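Local coordinates for protein anastral spindle 2, SAS 4 (Drosophila melanogaster, PDB 4BY2) that is an engineered fusion of an Ana2 proline-rich motif with the TCP domain of Sas-4, a centriole-assembly protein that probably binds tubulin and acts as an adaptor, at residues 69-72 with 73-77; 106-110 with 111-115. All coordinates share one frame; numbering follows the deposited sequence.

Contact 1: 69-72 with 73-77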
loop_
_atom_site.group_PDB
_atom_site.type_symbol
_atom_site.label_atom_id
_atom_site.label_comp_id
_atom_site.label_asym_id
_atom_site.label_seq_id
_atom_site.Cartn_x
_atom_site.Cartn_y
_atom_site.Cartn_z
ATOM N N ILE A 69 -27.494 10.159 13.305
ATOM C CA ILE A 69 -27.433 11.158 14.376
ATOM C C ILE A 69 -26.495 12.314 13.979
ATOM O O ILE A 69 -25.328 12.089 13.660
ATOM C CB ILE A 69 -27.139 10.557 15.795
ATOM C CG1 ILE A 69 -27.029 11.657 16.879
ATOM C CG2 ILE A 69 -25.933 9.612 15.821
ATOM C CD1 ILE A 69 -27.388 11.214 18.295
ATOM N N THR A 70 -27.041 13.546 13.972
ATOM C CA THR A 70 -26.330 14.786 13.650
ATOM C C THR A 70 -26.029 15.520 14.966
ATOM O O THR A 70 -26.957 15.935 15.661
ATOM C CB THR A 70 -27.153 15.635 12.652
ATOM O OG1 THR A 70 -27.537 14.825 11.541
ATOM C CG2 THR A 70 -26.398 16.865 12.157
ATOM N N ASN A 71 -24.732 15.657 15.311
ATOM C CA ASN A 71 -24.265 16.324 16.534
ATOM C C ASN A 71 -24.464 17.850 16.494
ATOM O O ASN A 71 -24.773 18.409 15.436
ATOM C CB ASN A 71 -22.797 15.972 16.825
ATOM C CG ASN A 71 -22.551 14.514 17.129
ATOM O OD1 ASN A 71 -22.826 13.624 16.316
ATOM N ND2 ASN A 71 -21.984 14.241 18.293
ATOM N N ALA A 72 -24.287 18.512 17.660
ATOM C CA ALA A 72 -24.432 19.961 17.844
ATOM C C ALA A 72 -23.501 20.791 16.947
ATOM O O ALA A 72 -23.940 21.796 16.381
ATOM C CB ALA A 72 -24.218 20.326 19.306
ATOM N N ASP A 73 -22.230 20.357 16.802
ATOM C CA ASP A 73 -21.217 21.029 15.982
ATOM C C ASP A 73 -21.467 20.905 14.468
ATOM O O ASP A 73 -20.968 21.728 13.697
ATOM C CB ASP A 73 -19.803 20.545 16.355
ATOM C CG ASP A 73 -19.535 19.078 16.073
ATOM O OD1 ASP A 73 -20.222 18.222 16.673
ATOM O OD2 ASP A 73 -18.606 18.786 15.293
ATOM N N GLY A 74 -22.229 19.887 14.069
ATOM C CA GLY A 74 -22.559 19.620 12.675
ATOM C C GLY A 74 -22.050 18.285 12.167
ATOM O O GLY A 74 -22.401 17.877 11.056
ATOM N N SER A 75 -21.205 17.600 12.974
ATOM C CA SER A 75 -20.633 16.290 12.655
ATOM C C SER A 75 -21.711 15.206 12.725
ATOM O O SER A 75 -22.538 15.225 13.635
ATOM C CB SER A 75 -19.479 15.961 13.598
ATOM O OG SER A 75 -19.895 15.930 14.953
ATOM N N LYS A 76 -21.711 14.276 11.758
ATOM C CA LYS A 76 -22.706 13.205 11.691
ATOM C C LYS A 76 -22.138 11.828 12.008
ATOM O O LYS A 76 -20.982 11.545 11.695
ATOM C CB LYS A 76 -23.406 13.192 10.319
ATOM C CG LYS A 76 -24.374 14.351 10.119
ATOM C CD LYS A 76 -25.030 14.319 8.753
ATOM C CE LYS A 76 -25.980 15.477 8.571
ATOM N NZ LYS A 76 -26.675 15.426 7.257
ATOM N N ASP A 77 -22.964 10.975 12.633
ATOM C CA ASP A 77 -22.652 9.585 12.960
ATOM C C ASP A 77 -23.817 8.740 12.439
ATOM O O ASP A 77 -24.961 8.964 12.834
ATOM C CB ASP A 77 -22.457 9.387 14.480
ATOM C CG ASP A 77 -21.417 10.275 15.143
ATOM O OD1 ASP A 77 -20.414 10.622 14.479
ATOM O OD2 ASP A 77 -21.592 10.602 16.338
#

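Contact 2: 106-110 with 111-115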
loop_
_atom_site.group_PDB
_atom_site.type_symbol
_atom_site.label_atom_id
_atom_site.label_comp_id
_atom_site.label_asym_id
_atom_site.label_seq_id
_atom_site.Cartn_x
_atom_site.Cartn_y
_atom_site.Cartn_z
ATOM N N GLU A 106 -10.797 5.272 6.318
ATOM C CA GLU A 106 -10.643 6.726 6.473
ATOM C C GLU A 106 -10.567 7.433 5.119
ATOM O O GLU A 106 -9.725 7.083 4.296
ATOM C CB GLU A 106 -9.400 7.061 7.316
ATOM C CG GLU A 106 -9.592 6.877 8.815
ATOM C CD GLU A 106 -8.356 7.045 9.683
ATOM O OE1 GLU A 106 -7.358 7.640 9.211
ATOM O OE2 GLU A 106 -8.393 6.594 10.851
ATOM N N THR A 107 -11.449 8.420 4.889
ATOM C CA THR A 107 -11.496 9.208 3.652
ATOM C C THR A 107 -11.210 10.675 3.975
ATOM O O THR A 107 -12.051 11.353 4.565
ATOM C CB THR A 107 -12.819 8.989 2.889
ATOM O OG1 THR A 107 -13.059 7.589 2.740
ATOM C CG2 THR A 107 -12.828 9.657 1.516
ATOM N N ASN A 108 -10.001 11.143 3.611
ATOM C CA ASN A 108 -9.540 12.516 3.819
ATOM C C ASN A 108 -9.593 13.239 2.470
ATOM O O ASN A 108 -8.755 12.983 1.604
ATOM C CB ASN A 108 -8.114 12.528 4.388
ATOM C CG ASN A 108 -7.883 11.577 5.538
ATOM O OD1 ASN A 108 -7.659 10.372 5.350
ATOM N ND2 ASN A 108 -7.900 12.103 6.753
ATOM N N ILE A 109 -10.611 14.096 2.272
ATOM C CA ILE A 109 -10.816 14.846 1.026
ATOM C C ILE A 109 -9.779 15.976 0.896
ATOM O O ILE A 109 -9.358 16.289 -0.220
ATOM C CB ILE A 109 -12.299 15.319 0.877
ATOM C CG1 ILE A 109 -13.249 14.099 0.778
ATOM C CG2 ILE A 109 -12.499 16.258 -0.332
ATOM C CD1 ILE A 109 -14.715 14.370 1.090
ATOM N N ARG A 110 -9.339 16.549 2.034
ATOM C CA ARG A 110 -8.334 17.617 2.048
ATOM C C ARG A 110 -6.948 17.093 1.666
ATOM O O ARG A 110 -6.219 17.762 0.930
ATOM C CB ARG A 110 -8.298 18.328 3.408
ATOM C CG ARG A 110 -8.886 19.726 3.359
ATOM C CD ARG A 110 -8.757 20.443 4.683
ATOM N NE ARG A 110 -9.840 20.111 5.609
ATOM C CZ ARG A 110 -10.984 20.781 5.702
ATOM N NH1 ARG A 110 -11.222 21.818 4.908
ATOM N NH2 ARG A 110 -11.898 20.421 6.590
ATOM N N GLU A 111 -6.603 15.889 2.148
ATOM C CA GLU A 111 -5.318 15.240 1.877
ATOM C C GLU A 111 -5.371 14.334 0.630
ATOM O O GLU A 111 -4.327 13.863 0.179
ATOM C CB GLU A 111 -4.824 14.454 3.111
ATOM C CG GLU A 111 -4.646 15.291 4.371
ATOM C CD GLU A 111 -5.817 15.282 5.340
ATOM O OE1 GLU A 111 -6.957 15.577 4.915
ATOM O OE2 GLU A 111 -5.581 15.018 6.540
ATOM N N GLY A 112 -6.576 14.113 0.092
ATOM C CA GLY A 112 -6.822 13.263 -1.073
ATOM C C GLY A 112 -6.399 11.823 -0.845
ATOM O O GLY A 112 -5.791 11.208 -1.724
ATOM N N THR A 113 -6.679 11.290 0.360
ATOM C CA THR A 113 -6.273 9.938 0.744
ATOM C C THR A 113 -7.407 9.047 1.231
ATOM O O THR A 113 -8.329 9.502 1.909
ATOM C CB THR A 113 -5.138 9.969 1.790
ATOM O OG1 THR A 113 -5.521 10.781 2.901
ATOM C CG2 THR A 113 -3.818 10.459 1.220
ATOM N N VAL A 114 -7.305 7.756 0.897
ATOM C CA VAL A 114 -8.225 6.709 1.330
ATOM C C VAL A 114 -7.350 5.692 2.080
ATOM O O VAL A 114 -6.501 5.040 1.474
ATOM C CB VAL A 114 -9.035 6.069 0.162
ATOM C CG1 VAL A 114 -10.012 5.017 0.680
ATOM C CG2 VAL A 114 -9.780 7.128 -0.651
ATOM N N LYS A 115 -7.500 5.631 3.408
ATOM C CA LYS A 115 -6.748 4.709 4.261
ATOM C C LYS A 115 -7.658 3.561 4.688
ATOM O O LYS A 115 -8.812 3.800 5.030
ATOM C CB LYS A 115 -6.177 5.427 5.497
ATOM C CG LYS A 115 -5.007 6.349 5.193
ATOM C CD LYS A 115 -4.341 6.850 6.466
ATOM C CE LYS A 115 -3.109 7.672 6.179
ATOM N NZ LYS A 115 -2.525 8.241 7.422
#

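Contact 1: 69-72 with 73-77
The amide of N71 and the carboxylate of D77 meet with their planes 75° apart, the two side chains crossing at about a right angle, and N71 CG lies 4.1 Å from D77 OD2. Beside the amide stands the hydroxyl of S75, whose OG is 3.5 Å from N71 CB. The same OG donates to OD1 of D73, arriving on the syn side of that carboxylate and 23° out of its plane (2.9 Å). D73 OD1 also sits 3.4 Å from N71 CB, and both oxygens approach N71 CB from the side of the turn. With the amide cut away, as in an alanine here, the D77 carboxylate would probably lose its neighbour across the hairpin and be freer to turn. These residues belong to the Sas-4 part and close the hairpin of strands 67-70 and 76-79 in the TCP domain. A type I turn over A72 and D73 is followed by a G1 bulge: G74, at positive phi, donates to N71 O from above the carbonyl plane, while N71 N bonds S75 O (2.8 Å). I69 and D77 form the hydrogen-bonded pair beyond, I69 CG2 lying 3.7 Å from D77 CB. On the other face T70 runs alongside K76, its CG2 anti to the backbone N (OG1 turned beside that N) and its OG1 3.4 Å from K76 CE; the extended lysine carries NZ to a salt bridge with E68.

Contact 2: 106-110 with 111-115
K115 N donates to E106 O at 2.8 Å, and E106 N returns a bond to K115 O. This hydrogen-bonded pair belongs to the antiparallel hairpin of strands 104-108 and 113-118, in the Sas-4 TCP domain. Nearer the turn N108 pairs with T113 through two backbone bonds, N108 N to T113 O and T113 N to N108 O. G112 and T113 both face N108, which fits a G1 beta bulge, and the positive phi of G112 suits a residue without a side chain. E106, N108, T113 and K115 share one face. There E106 CB and K115 CB come within 4.0 Å as the chains cross, but the charges stay apart, with E106 OE1 5.2 Å from K115 NZ. T113 OG1, lying between its own backbone N and carbonyl carbon (chi1 54°), gives N108 OD1 a weak hydrogen bond of 3.3 Å. T107 and V114 occupy the other face as a non-hydrogen-bonded pair, and V114 also touches R15 of the fused Ana2 part. In the turn, R110 sends its guanidinium away from the hairpin to a salt bridge with D91. E111 does the reverse: a bend at chi2 (96°) carries its carboxylate back to the N108 amide, the two planes 71° apart, so that E111 OE1 sits 3.3 Å from N108 CB and E111 OE2 3.7 Å from N108 ND2.

Contacts 1 and 2 are the turn ends of two hairpins of the antiparallel meander in the Sas-4 part, with strands 85-88 and 94-98 between them. The first of these strands is bonded to contact 1 through I88 and K76, the second to contact 2 through L95 and T107. Their centres lie about 20 Å apart and their nearest atoms about 11 Å, so they do not touch. Contact 1 includes an outermost strand of the chain, 67-70; its centre lies about 32 Å from the centre of the chain, that of contact 2 about 14 Å. At contact 2, V114 touches R15 of the fused Ana2 part.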